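Local coordinates for protein WYL1 (Ruminococcus sp., PDB 6OAW) that is a WYL-domain accessory protein of a Type VI-D CRISPR-Cas system and probably modulates its RNA-guided effector, at residues B[309-314]-B[341-346]; B[225-230]-B[295-300]. All coordinates share one frame; numbering follows the deposited sequence.

Interaction 1 of 2, residues B[309-314]-B[341-346]; sequences ISKVYL and NTVNEF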
loop_
_atom_site.group_PDB
_atom_site.type_symbol
_atom_site.label_atom_id
_atom_site.label_comp_id
_atom_site.label_asym_id
_atom_site.label_seq_id
_atom_site.Cartn_x
_atom_site.Cartn_y
_atom_site.Cartn_z
ATOM N N ILE B 309 6.904 33.156 6.731
ATOM C CA ILE B 309 5.493 33.262 7.194
ATOM C C ILE B 309 4.591 33.115 5.979
ATOM O O ILE B 309 4.911 33.705 4.968
ATOM C CB ILE B 309 5.210 34.606 7.895
ATOM C CG1 ILE B 309 6.199 34.894 9.034
ATOM C CG2 ILE B 309 3.747 34.648 8.350
ATOM C CD1 ILE B 309 6.011 33.989 10.234
ATOM N N SER B 310 3.572 32.266 6.070
ATOM C CA SER B 310 2.424 32.216 5.144
ATOM C C SER B 310 1.220 32.585 5.994
ATOM O O SER B 310 1.077 31.990 7.066
ATOM C CB SER B 310 2.199 30.875 4.454
ATOM O OG SER B 310 3.272 30.521 3.615
ATOM N N LYS B 311 0.413 33.538 5.530
ATOM C CA LYS B 311 -0.850 33.912 6.185
ATOM C C LYS B 311 -1.974 33.179 5.462
ATOM O O LYS B 311 -2.107 33.349 4.211
ATOM C CB LYS B 311 -0.992 35.430 6.182
ATOM C CG LYS B 311 -0.100 36.128 7.192
ATOM C CD LYS B 311 -0.227 37.630 7.143
ATOM C CE LYS B 311 0.844 38.330 7.946
ATOM N NZ LYS B 311 0.382 39.689 8.291
ATOM N N VAL B 312 -2.729 32.373 6.207
ATOM C CA VAL B 312 -3.872 31.588 5.660
ATOM C C VAL B 312 -5.113 31.845 6.505
ATOM O O VAL B 312 -5.060 31.584 7.691
ATOM C CB VAL B 312 -3.568 30.080 5.598
ATOM C CG1 VAL B 312 -4.662 29.351 4.850
ATOM C CG2 VAL B 312 -2.236 29.829 4.937
ATOM N N TYR B 313 -6.179 32.345 5.880
ATOM C CA TYR B 313 -7.509 32.483 6.517
ATOM C C TYR B 313 -8.177 31.114 6.473
ATOM O O TYR B 313 -8.340 30.578 5.351
ATOM C CB TYR B 313 -8.372 33.527 5.819
ATOM C CG TYR B 313 -9.703 33.744 6.480
ATOM C CD1 TYR B 313 -9.836 34.636 7.526
ATOM C CD2 TYR B 313 -10.830 33.052 6.068
ATOM C CE1 TYR B 313 -11.049 34.828 8.158
ATOM C CE2 TYR B 313 -12.057 33.247 6.678
ATOM C CZ TYR B 313 -12.164 34.126 7.736
ATOM O OH TYR B 313 -13.378 34.339 8.342
ATOM N N LEU B 314 -8.483 30.556 7.649
ATOM C CA LEU B 314 -9.259 29.293 7.768
ATOM C C LEU B 314 -10.670 29.645 8.229
ATOM O O LEU B 314 -10.790 30.448 9.159
ATOM C CB LEU B 314 -8.603 28.362 8.785
ATOM C CG LEU B 314 -7.157 27.987 8.505
ATOM C CD1 LEU B 314 -6.656 27.061 9.582
ATOM C CD2 LEU B 314 -7.013 27.324 7.171
ATOM N N ASN B 341 -12.096 31.250 11.402
ATOM C CA ASN B 341 -12.561 32.601 10.990
ATOM C C ASN B 341 -11.482 33.646 11.317
ATOM O O ASN B 341 -11.844 34.748 11.743
ATOM C CB ASN B 341 -13.905 32.951 11.646
ATOM C CG ASN B 341 -15.031 32.010 11.261
ATOM O OD1 ASN B 341 -15.005 31.383 10.199
ATOM N ND2 ASN B 341 -16.058 31.942 12.096
ATOM N N THR B 342 -10.203 33.320 11.135
ATOM C CA THR B 342 -9.080 34.272 11.352
ATOM C C THR B 342 -7.899 33.910 10.452
ATOM O O THR B 342 -7.859 32.774 9.942
ATOM C CB THR B 342 -8.597 34.353 12.812
ATOM O OG1 THR B 342 -8.109 33.083 13.251
ATOM C CG2 THR B 342 -9.648 34.879 13.765
ATOM N N VAL B 343 -6.994 34.869 10.265
ATOM C CA VAL B 343 -5.678 34.661 9.602
ATOM C C VAL B 343 -4.775 33.887 10.563
ATOM O O VAL B 343 -4.588 34.335 11.680
ATOM C CB VAL B 343 -5.041 36.003 9.186
ATOM C CG1 VAL B 343 -3.626 35.813 8.633
ATOM C CG2 VAL B 343 -5.937 36.719 8.187
ATOM N N ASN B 344 -4.239 32.763 10.103
ATOM C CA ASN B 344 -3.280 31.923 10.856
ATOM C C ASN B 344 -1.930 32.027 10.165
ATOM O O ASN B 344 -1.892 32.120 8.921
ATOM C CB ASN B 344 -3.755 30.472 10.923
ATOM C CG ASN B 344 -5.076 30.332 11.652
ATOM O OD1 ASN B 344 -5.086 30.033 12.828
ATOM N ND2 ASN B 344 -6.186 30.547 10.977
ATOM N N GLU B 345 -0.864 32.037 10.945
ATOM C CA GLU B 345 0.525 32.131 10.447
ATOM C C GLU B 345 1.117 30.723 10.428
ATOM O O GLU B 345 1.205 30.078 11.477
ATOM C CB GLU B 345 1.354 33.081 11.310
ATOM C CG GLU B 345 0.827 34.500 11.235
ATOM C CD GLU B 345 1.804 35.590 11.635
ATOM O OE1 GLU B 345 2.702 35.298 12.424
ATOM O OE2 GLU B 345 1.669 36.708 11.112
ATOM N N PHE B 346 1.535 30.284 9.252
ATOM C CA PHE B 346 2.213 28.990 9.065
ATOM C C PHE B 346 3.679 29.322 8.898
ATOM O O PHE B 346 3.950 30.396 8.333
ATOM C CB PHE B 346 1.535 28.211 7.937
ATOM C CG PHE B 346 0.191 27.671 8.345
ATOM C CD1 PHE B 346 -0.954 28.410 8.142
ATOM C CD2 PHE B 346 0.072 26.423 8.953
ATOM C CE1 PHE B 346 -2.200 27.918 8.522
ATOM C CE2 PHE B 346 -1.172 25.933 9.339
ATOM C CZ PHE B 346 -2.304 26.688 9.142
#
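Strands 310-314 and 342-346 run antiparallel, their axes 4.3 Å apart at closest and 143° between their directions. Ser310 and Phe346 form a hydrogen-bonded pair, with Phe346 N 2.8 Å from Ser310 O. Val312 and Asn344 form the next. The bond from Leu314 N to Thr342 O is longer, 3.3 Å. Here Asn341 and Thr342 both face Leu314, and the bond from Asn341 N to Leu314 O is weak.

On the buried face, Val312 CG2 meets Phe346 CD1 at 3.7 Å, the two side chains crossing at about a right angle. Leu314 CG lies 3.7 Å from Asn344 ND2; OD1 of that amide accepts a hydrogen bond from Lys339 N. Phe357 of helix 350-357 packs edge-to-face with Phe346. On the other face, Lys311 CB rests 3.6 Å from Val343 CG1. Tyr313 has its CG anti to the backbone N (chi1 -177°). Its CE1 comes 3.4 Å from Asn341 C, and its OH 3.3 Å from Asn341 CA. An alanine here would probably cost the Asn341-Thr342 backbone the contacts made by the ring and OH. The arrangement is a G1 beta bulge on an outer strand, within this chain, of a three-stranded antiparallel sheet with 310-314 in the middle.

Interaction 2 of 2, residues B[225-230]-B[295-300]; sequences PYRIVS and HLLSDP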
loop_
_atom_site.group_PDB
_atom_site.type_symbol
_atom_site.label_atom_id
_atom_site.label_comp_id
_atom_site.label_asym_id
_atom_site.label_seq_id
_atom_site.Cartn_x
_atom_site.Cartn_y
_atom_site.Cartn_z
ATOM N N PRO B 225 27.596 11.639 3.831
ATOM C CA PRO B 225 26.329 10.974 4.123
ATOM C C PRO B 225 26.046 10.921 5.626
ATOM O O PRO B 225 26.981 10.771 6.374
ATOM C CB PRO B 225 26.527 9.542 3.605
ATOM C CG PRO B 225 27.630 9.674 2.579
ATOM C CD PRO B 225 28.538 10.752 3.133
ATOM N N TYR B 226 24.783 11.025 6.024
ATOM C CA TYR B 226 24.352 10.849 7.433
ATOM C C TYR B 226 23.424 9.631 7.550
ATOM O O TYR B 226 23.748 8.676 8.243
ATOM C CB TYR B 226 23.712 12.128 7.973
ATOM C CG TYR B 226 23.459 12.031 9.450
ATOM C CD1 TYR B 226 24.439 12.333 10.380
ATOM C CD2 TYR B 226 22.256 11.528 9.903
ATOM C CE1 TYR B 226 24.211 12.173 11.738
ATOM C CE2 TYR B 226 22.002 11.376 11.254
ATOM C CZ TYR B 226 22.989 11.688 12.170
ATOM O OH TYR B 226 22.706 11.548 13.483
ATOM N N ARG B 227 22.281 9.656 6.875
ATOM C CA ARG B 227 21.334 8.512 6.915
ATOM C C ARG B 227 20.391 8.609 5.723
ATOM O O ARG B 227 20.045 9.747 5.329
ATOM C CB ARG B 227 20.561 8.497 8.236
ATOM C CG ARG B 227 19.814 7.192 8.497
ATOM C CD ARG B 227 18.840 7.291 9.672
ATOM N NE ARG B 227 19.536 7.580 10.922
ATOM C CZ ARG B 227 18.991 8.166 11.998
ATOM N NH1 ARG B 227 17.717 8.530 12.016
ATOM N NH2 ARG B 227 19.740 8.387 13.059
ATOM N N ILE B 228 20.017 7.462 5.173
ATOM C CA ILE B 228 18.948 7.330 4.139
ATOM C C ILE B 228 17.617 7.202 4.888
ATOM O O ILE B 228 17.560 6.413 5.835
ATOM C CB ILE B 228 19.224 6.137 3.207
ATOM C CG1 ILE B 228 20.556 6.291 2.480
ATOM C CG2 ILE B 228 18.084 5.936 2.216
ATOM C CD1 ILE B 228 20.828 5.157 1.504
ATOM N N VAL B 229 16.603 7.992 4.527
ATOM C CA VAL B 229 15.257 7.881 5.158
ATOM C C VAL B 229 14.220 7.887 4.052
ATOM O O VAL B 229 14.517 8.378 2.961
ATOM C CB VAL B 229 14.969 9.018 6.151
ATOM C CG1 VAL B 229 15.983 9.056 7.281
ATOM C CG2 VAL B 229 14.877 10.357 5.426
ATOM N N SER B 230 13.046 7.367 4.373
ATOM C CA SER B 230 11.791 7.519 3.601
ATOM C C SER B 230 11.030 8.687 4.183
ATOM O O SER B 230 11.096 8.830 5.410
ATOM C CB SER B 230 10.923 6.304 3.735
ATOM O OG SER B 230 11.415 5.263 2.934
ATOM N N HIS B 295 16.398 18.130 11.843
ATOM C CA HIS B 295 15.209 18.736 11.167
ATOM C C HIS B 295 14.912 17.958 9.869
ATOM O O HIS B 295 13.755 17.552 9.681
ATOM C CB HIS B 295 15.408 20.260 11.008
ATOM C CG HIS B 295 14.313 21.003 10.309
ATOM N ND1 HIS B 295 12.963 20.708 10.473
ATOM C CD2 HIS B 295 14.368 22.054 9.455
ATOM C CE1 HIS B 295 12.243 21.537 9.736
ATOM N NE2 HIS B 295 13.085 22.383 9.106
ATOM N N LEU B 296 15.927 17.651 9.053
ATOM C CA LEU B 296 15.775 16.926 7.764
ATOM C C LEU B 296 15.372 15.461 7.975
ATOM O O LEU B 296 14.609 14.940 7.116
ATOM C CB LEU B 296 17.075 17.054 6.981
ATOM C CG LEU B 296 17.383 18.480 6.549
ATOM C CD1 LEU B 296 18.777 18.577 5.974
ATOM C CD2 LEU B 296 16.353 18.956 5.528
ATOM N N LEU B 297 15.845 14.807 9.051
ATOM C CA LEU B 297 15.424 13.413 9.367
ATOM C C LEU B 297 13.902 13.368 9.557
ATOM O O LEU B 297 13.299 12.376 9.136
ATOM C CB LEU B 297 16.112 12.901 10.641
ATOM C CG LEU B 297 17.623 12.650 10.583
ATOM C CD1 LEU B 297 18.084 11.976 11.885
ATOM C CD2 LEU B 297 18.022 11.810 9.365
ATOM N N SER B 298 13.297 14.368 10.200
ATOM C CA SER B 298 11.852 14.311 10.535
ATOM C C SER B 298 11.021 14.823 9.351
ATOM O O SER B 298 9.921 14.267 9.150
ATOM C CB SER B 298 11.546 15.023 11.799
ATOM O OG SER B 298 12.210 16.271 11.837
ATOM N N ASP B 299 11.541 15.778 8.563
ATOM C CA ASP B 299 10.910 16.182 7.270
ATOM C C ASP B 299 11.947 16.232 6.143
ATOM O O ASP B 299 12.545 17.257 5.854
ATOM C CB ASP B 299 10.114 17.481 7.412
ATOM C CG ASP B 299 9.160 17.649 6.238
ATOM O OD1 ASP B 299 9.461 17.111 5.140
ATOM O OD2 ASP B 299 8.083 18.228 6.435
ATOM N N PRO B 300 12.226 15.114 5.459
ATOM C CA PRO B 300 13.271 15.107 4.445
ATOM C C PRO B 300 12.865 15.697 3.099
ATOM O O PRO B 300 13.752 15.803 2.279
ATOM C CB PRO B 300 13.574 13.619 4.234
ATOM C CG PRO B 300 12.245 12.952 4.560
ATOM C CD PRO B 300 11.649 13.779 5.681
#
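Leu297, near the end of helix 287-298, reaches across to Tyr226, Arg227 and Val229 of strand 219-230. No hydrogen bond joins the two segments. The contact is made by side chains alone, apart from a marginal approach of Ser230 O to the Pro300 ring.

The more enclosed part lies around Val229 and Pro300, where both valine methyls are engaged. Val229 CG2 meets Pro300 CB at 3.7 Å, and Pro300 CG is almost as near. In Val229, chi1 (-59°) sets CG1 anti to the carbonyl carbon, and CG2 falls between the backbone N and the carbonyl carbon. CG1 of Val229 is 4.0 Å from Leu297 CD2. The two methyls of Val229 are thus divided between the helix and a residue just beyond its end. Pro300 is buried; its ring also touches Tyr238 on the neighbouring strand 237-243, and its O accepts a hydrogen bond from Ser256 OG.

Here the helix packs against an antiparallel sheet. Strand 219-230 carries a classic beta bulge, in which Tyr226 and Arg227 both face Val240 of strand 237-243. Both of these side chains set out toward the helix, and Leu297 CD1 meets the two of them. Leu297 also touches Val240.

The Arg227 side is more open to solvent. Arg227 is exposed, and only the CD1 methyl of Leu297 meets it, though it comes close. That methyl lies over one face of the guanidinium, 3.5 Å from Arg227 NH1, with the side chains crossing at about a right angle. The arginine chain is extended to CD, then bends at chi3 (-62°), which places NE. Tyr226 CE2 approaches the same leucine methyl, Leu297 CD1, at 4.0 Å.

How the interactions relate
Interaction 2 comes first along the chain and is complete before interaction 1 begins. The next helix or strand after helix 287-298 of interaction 2 is strand 310-314 of interaction 1. The centres are about 28 Å apart, and the nearest atoms about 12 Å, so the two do not touch. They share no sheet. Interaction 2 sets a helix against the larger antiparallel sheet and lies about 12 Å from the centre of the chain. Interaction 1 lies inside the small sheet of strands 342-346, 310-314 and 364-368, about 34 Å from that centre. The short connection after residue 300 therefore links the larger sheet and its helix to a separate C-terminal unit.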